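Long-range contact in adenylate cyclase (Hippeastrum hybrid cultivar, PDB 6YP4), which probably hydrolyses inorganic triphosphate, as a CYTH-family triphosphatase that was first taken for an adenylyl cyclase: residues Met1-Lys6 and Glu74-Val79. Sequence-based numbering, arbitrary orientation. Where two conformers were deposited one is given.
With GCP (phosphomethylphosphonic acid guanylate ester), chain B.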
ATOM      1  N   MET A   1     -14.455   7.355  -4.643  1.00 59.50           N
ATOM      2  CA  MET A   1     -14.129   8.531  -3.842  1.00 61.71           C
ATOM      3  C   MET A   1     -13.041   8.187  -2.836  1.00 60.31           C
ATOM      4  O   MET A   1     -13.163   7.213  -2.092  1.00 68.64           O
ATOM      5  CB  MET A   1     -15.368   9.061  -3.118  1.00 68.37           C
ATOM      6  CG  MET A   1     -15.218  10.475  -2.593  1.00 71.65           C
ATOM      7  SD  MET A   1     -14.940  11.666  -3.924  1.00 76.95           S
ATOM      8  CE  MET A   1     -16.286  12.817  -3.636  1.00 79.69           C
ATOM      9  N   GLU A   2     -11.962   8.971  -2.847  0.51 48.85           N
ATOM     10  CA  GLU A   2     -10.813   8.768  -1.971  0.51 40.72           C
ATOM     11  C   GLU A   2     -10.897   9.755  -0.812  0.51 45.51           C
ATOM     12  O   GLU A   2     -10.975  10.969  -1.034  0.51 46.87           O
ATOM     13  CB  GLU A   2      -9.509   8.953  -2.749  0.51 35.70           C
ATOM     14  CG  GLU A   2      -8.256   8.596  -1.979  0.51 26.60           C
ATOM     15  CD  GLU A   2      -7.880   7.133  -2.124  0.51 39.53           C
ATOM     16  OE1 GLU A   2      -8.757   6.324  -2.491  0.51 32.72           O
ATOM     17  OE2 GLU A   2      -6.708   6.790  -1.869  0.51 47.21           O
ATOM     18  N   ILE A   3     -10.884   9.240   0.416  1.00 47.33           N
ATOM     19  CA  ILE A   3     -11.023  10.051   1.621  1.00 46.39           C
ATOM     20  C   ILE A   3      -9.751   9.939   2.451  1.00 49.31           C
ATOM     21  O   ILE A   3      -9.322   8.832   2.800  1.00 38.11           O
ATOM     22  CB  ILE A   3     -12.246   9.619   2.446  1.00 53.80           C
ATOM     23  CG1 ILE A   3     -13.516   9.739   1.603  1.00 55.77           C
ATOM     24  CG2 ILE A   3     -12.351  10.463   3.705  1.00 58.89           C
ATOM     25  CD1 ILE A   3     -14.799   9.772   2.405  1.00 60.95           C
ATOM     26  N   GLU A   4      -9.157  11.090   2.782  1.00 39.77           N
ATOM     27  CA  GLU A   4      -7.948  11.129   3.593  0.52 41.72           C
ATOM     28  C   GLU A   4      -8.052  12.235   4.633  1.00 48.60           C
ATOM     29  O   GLU A   4      -8.702  13.268   4.426  1.00 37.13           O
ATOM     30  CB  GLU A   4      -6.672  11.340   2.748  0.52 41.52           C
ATOM     31  CG  GLU A   4      -5.957  10.039   2.376  0.52 43.23           C
ATOM     32  CD  GLU A   4      -4.487  10.211   2.026  0.52 42.60           C
ATOM     33  OE1 GLU A   4      -4.193  10.797   0.965  0.52 42.55           O
ATOM     34  OE2 GLU A   4      -3.625   9.742   2.803  0.52 36.91           O
ATOM     35  N   ILE A   5      -7.426  11.990   5.770  1.00 44.41           N
ATOM     36  CA  ILE A   5      -7.170  13.020   6.769  1.00 42.90           C
ATOM     37  C   ILE A   5      -5.839  13.656   6.393  1.00 37.66           C
ATOM     38  O   ILE A   5      -4.915  12.954   5.971  1.00 30.99           O
ATOM     39  CB  ILE A   5      -7.132  12.413   8.187  1.00 39.34           C
ATOM     40  CG1 ILE A   5      -8.418  11.624   8.472  1.00 39.81           C
ATOM     41  CG2 ILE A   5      -6.888  13.476   9.235  1.00 33.78           C
ATOM     42  CD1 ILE A   5      -9.653  12.428   8.318  1.00 42.60           C
ATOM     43  N   LYS A   6      -5.729  14.983   6.497  1.00 34.45           N
ATOM     44  CA  LYS A   6      -4.500  15.664   6.091  1.00 34.28           C
ATOM     45  C   LYS A   6      -4.189  16.772   7.089  1.00 33.51           C
ATOM     46  O   LYS A   6      -4.909  17.775   7.153  1.00 37.31           O
ATOM     47  CB  LYS A   6      -4.615  16.217   4.668  1.00 37.92           C
ATOM     48  CG  LYS A   6      -4.675  15.140   3.590  1.00 43.42           C
ATOM     49  CD  LYS A   6      -4.605  15.725   2.192  1.00 50.90           C
ATOM     50  CE  LYS A   6      -4.609  14.636   1.134  1.00 52.30           C
ATOM     51  NZ  LYS A   6      -4.517  15.228  -0.230  1.00 58.54           N
ATOM     52  N   GLU A  74     -11.767  21.130   7.060  1.00 49.09           N
ATOM     53  CA  GLU A  74     -11.646  20.684   8.451  1.00 53.08           C
ATOM     54  C   GLU A  74     -10.723  19.467   8.583  1.00 53.43           C
ATOM     55  O   GLU A  74     -10.947  18.575   9.403  1.00 52.53           O
ATOM     56  CB  GLU A  74     -13.028  20.391   9.041  1.00 61.45           C
ATOM     57  CG  GLU A  74     -13.899  21.631   9.206  1.00 69.50           C
ATOM     58  CD  GLU A  74     -13.445  22.483  10.368  1.00 76.35           C
ATOM     59  OE1 GLU A  74     -13.714  22.098  11.528  1.00 78.88           O
ATOM     60  OE2 GLU A  74     -12.792  23.518  10.122  1.00 75.99           O
ATOM     61  N   GLY A  75      -9.673  19.433   7.769  1.00 48.75           N
ATOM     62  CA  GLY A  75      -8.720  18.344   7.781  1.00 45.82           C
ATOM     63  C   GLY A  75      -9.122  17.118   6.988  1.00 44.33           C
ATOM     64  O   GLY A  75      -8.351  16.147   6.940  1.00 49.21           O
ATOM     65  N   VAL A  76     -10.286  17.121   6.352  1.00 38.15           N
ATOM     66  CA  VAL A  76     -10.790  15.948   5.648  1.00 43.42           C
ATOM     67  C   VAL A  76     -10.754  16.219   4.153  1.00 44.06           C
ATOM     68  O   VAL A  76     -11.232  17.261   3.691  1.00 45.00           O
ATOM     69  CB  VAL A  76     -12.204  15.582   6.123  1.00 45.02           C
ATOM     70  CG1 VAL A  76     -12.752  14.415   5.304  1.00 42.71           C
ATOM     71  CG2 VAL A  76     -12.151  15.228   7.601  1.00 40.24           C
ATOM     72  N   SER A  77     -10.170  15.289   3.401  1.00 40.68           N
ATOM     73  CA  SER A  77     -10.055  15.389   1.953  1.00 44.75           C
ATOM     74  C   SER A  77     -10.952  14.355   1.277  1.00 44.72           C
ATOM     75  O   SER A  77     -11.034  13.211   1.728  1.00 45.45           O
ATOM     76  CB  SER A  77      -8.598  15.185   1.517  1.00 41.91           C
ATOM     77  OG  SER A  77      -8.460  15.320   0.116  1.00 50.97           O
ATOM     78  N   HIS A  78     -11.647  14.776   0.218  1.00 47.88           N
ATOM     79  CA  HIS A  78     -12.328  13.888  -0.718  1.00 48.69           C
ATOM     80  C   HIS A  78     -11.838  14.221  -2.121  1.00 55.62           C
ATOM     81  O   HIS A  78     -11.766  15.397  -2.485  1.00 59.56           O
ATOM     82  CB  HIS A  78     -13.861  14.051  -0.697  1.00 53.03           C
ATOM     83  CG  HIS A  78     -14.500  13.869   0.646  1.00 61.27           C
ATOM     84  ND1 HIS A  78     -14.486  14.845   1.621  1.00 62.45           N
ATOM     85  CD2 HIS A  78     -15.221  12.843   1.155  1.00 59.87           C
ATOM     86  CE1 HIS A  78     -15.147  14.416   2.681  1.00 59.00           C
ATOM     87  NE2 HIS A  78     -15.602  13.204   2.424  1.00 61.17           N
ATOM     88  N   VAL A  79     -11.502  13.206  -2.920  1.00 44.26           N
ATOM     89  CA  VAL A  79     -11.078  13.470  -4.295  1.00 42.49           C
ATOM     90  C   VAL A  79     -11.403  12.256  -5.165  1.00 47.38           C
ATOM     91  O   VAL A  79     -11.340  11.112  -4.709  1.00 38.15           O
ATOM     92  CB  VAL A  79      -9.577  13.862  -4.358  1.00 42.55           C
ATOM     93  CG1 VAL A  79      -8.663  12.680  -4.049  1.00 39.14           C
ATOM     94  CG2 VAL A  79      -9.227  14.483  -5.713  1.00 43.24           C
TER
HETATM   95  PG  GCP B 301      -1.312  13.506  -1.228  1.00 63.84           P
HETATM   96  O1G GCP B 301      -1.712  14.250   0.011  1.00 64.16           O
HETATM   97  O2G GCP B 301       0.188  13.552  -1.414  1.00 55.15           O
HETATM   98  O3G GCP B 301      -2.003  14.111  -2.425  1.00 72.85           O
HETATM   99  C3B GCP B 301      -1.831  11.766  -1.032  1.00 51.60           C
HETATM  100  PB  GCP B 301      -1.417  10.851  -2.591  1.00 51.64           P
HETATM  101  O1B GCP B 301      -1.685  11.669  -3.821  1.00 43.23           O
HETATM  102  O2B GCP B 301       0.003  10.342  -2.553  1.00 47.02           O
HETATM  103  O3A GCP B 301      -2.434   9.560  -2.606  1.00 66.06           O
HETATM  104  PA  GCP B 301      -2.157   8.329  -3.660  1.00 85.82           P
HETATM  105  O1A GCP B 301      -3.508   7.936  -4.232  1.00 95.47           O
HETATM  106  O2A GCP B 301      -1.263   8.860  -4.760  1.00 94.49           O
HETATM  107  O5' GCP B 301      -1.384   7.053  -2.869  1.00 69.06           O
HETATM  108  C5' GCP B 301      -1.313   7.073  -1.450  1.00 64.51           C
HETATM  109  C4' GCP B 301      -2.750   6.916  -0.794  1.00 68.33           C
HETATM  110  O4' GCP B 301      -3.621   5.790  -1.433  1.00 61.93           O
HETATM  111  C3' GCP B 301      -2.614   6.576   0.430  1.00 71.52           C
HETATM  112  O3' GCP B 301      -3.541   7.323   1.257  1.00 75.75           O
HETATM  113  C2' GCP B 301      -2.842   4.918   0.520  1.00 72.32           C
HETATM  114  O2' GCP B 301      -3.597   4.515   1.724  1.00 62.66           O
HETATM  115  C1' GCP B 301      -3.399   4.513  -0.556  1.00 65.36           C
HETATM  116  N9  GCP B 301      -2.487   3.527  -1.263  1.00 72.08           N
HETATM  117  C8  GCP B 301      -1.672   3.937  -2.242  1.00 72.62           C
HETATM  118  N7  GCP B 301      -0.977   2.880  -2.702  1.00 63.69           N
HETATM  119  C5  GCP B 301      -1.365   1.805  -1.998  1.00 67.05           C
HETATM  120  C6  GCP B 301      -0.981   0.467  -2.051  1.00 64.40           C
HETATM  121  O6  GCP B 301      -0.162   0.115  -2.834  1.00 70.34           O
HETATM  122  N1  GCP B 301      -1.535  -0.419  -1.223  1.00 61.34           N
HETATM  123  C2  GCP B 301      -2.474  -0.014  -0.326  1.00 58.69           C
HETATM  124  N2  GCP B 301      -3.009  -1.071   0.529  1.00 60.80           N
HETATM  125  N3  GCP B 301      -2.849   1.293  -0.272  1.00 69.48           N
HETATM  126  C4  GCP B 301      -2.294   2.201  -1.110  1.00 71.59           C
HETATM  127  O   HOH W   1      -8.373  12.489  -0.739  1.00 46.92           O
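E2 O is gripped twice: V79 N donates to it at 3.0 Å, and a water, itself hydrogen-bonded to S77 OG, donates a second bond. H78 CA-H adds a weaker contact to the same oxygen. V79 O accepts from E2 N, and E4 and S77 form the next reciprocal pair, with S77 N only 2.7 Å from E4 O. Beyond it, K6 N reaches G75 O in the turn that leads into strand 76-86. On one face, I3 and H78 lie side by side, I3 CD1 3.3 Å from H78 CD2, while M1 CG comes to the ring edge; I5 CD1 meets V76 CG2 at 3.8 Å, and P170 of helix 170-183 packs under I3, I5 and V76. K6 runs past S77 CB toward the nucleotide analogue, CE and NZ both anti (chi3 178°, chi4 -179°), and its NZ makes a weak 3.0 Å hydrogen bond to O1G. An alanine at K6 removes this ammonium group and would probably hold the terminal phosphate less firmly. E4 OE2 lies 2.9 Å from the ribose O3', and E2 approaches a magnesium ion. This E-I-E-I-K strand is the ExExK signature of the CYTH triphosphate tunnel fold, one face lining the substrate site.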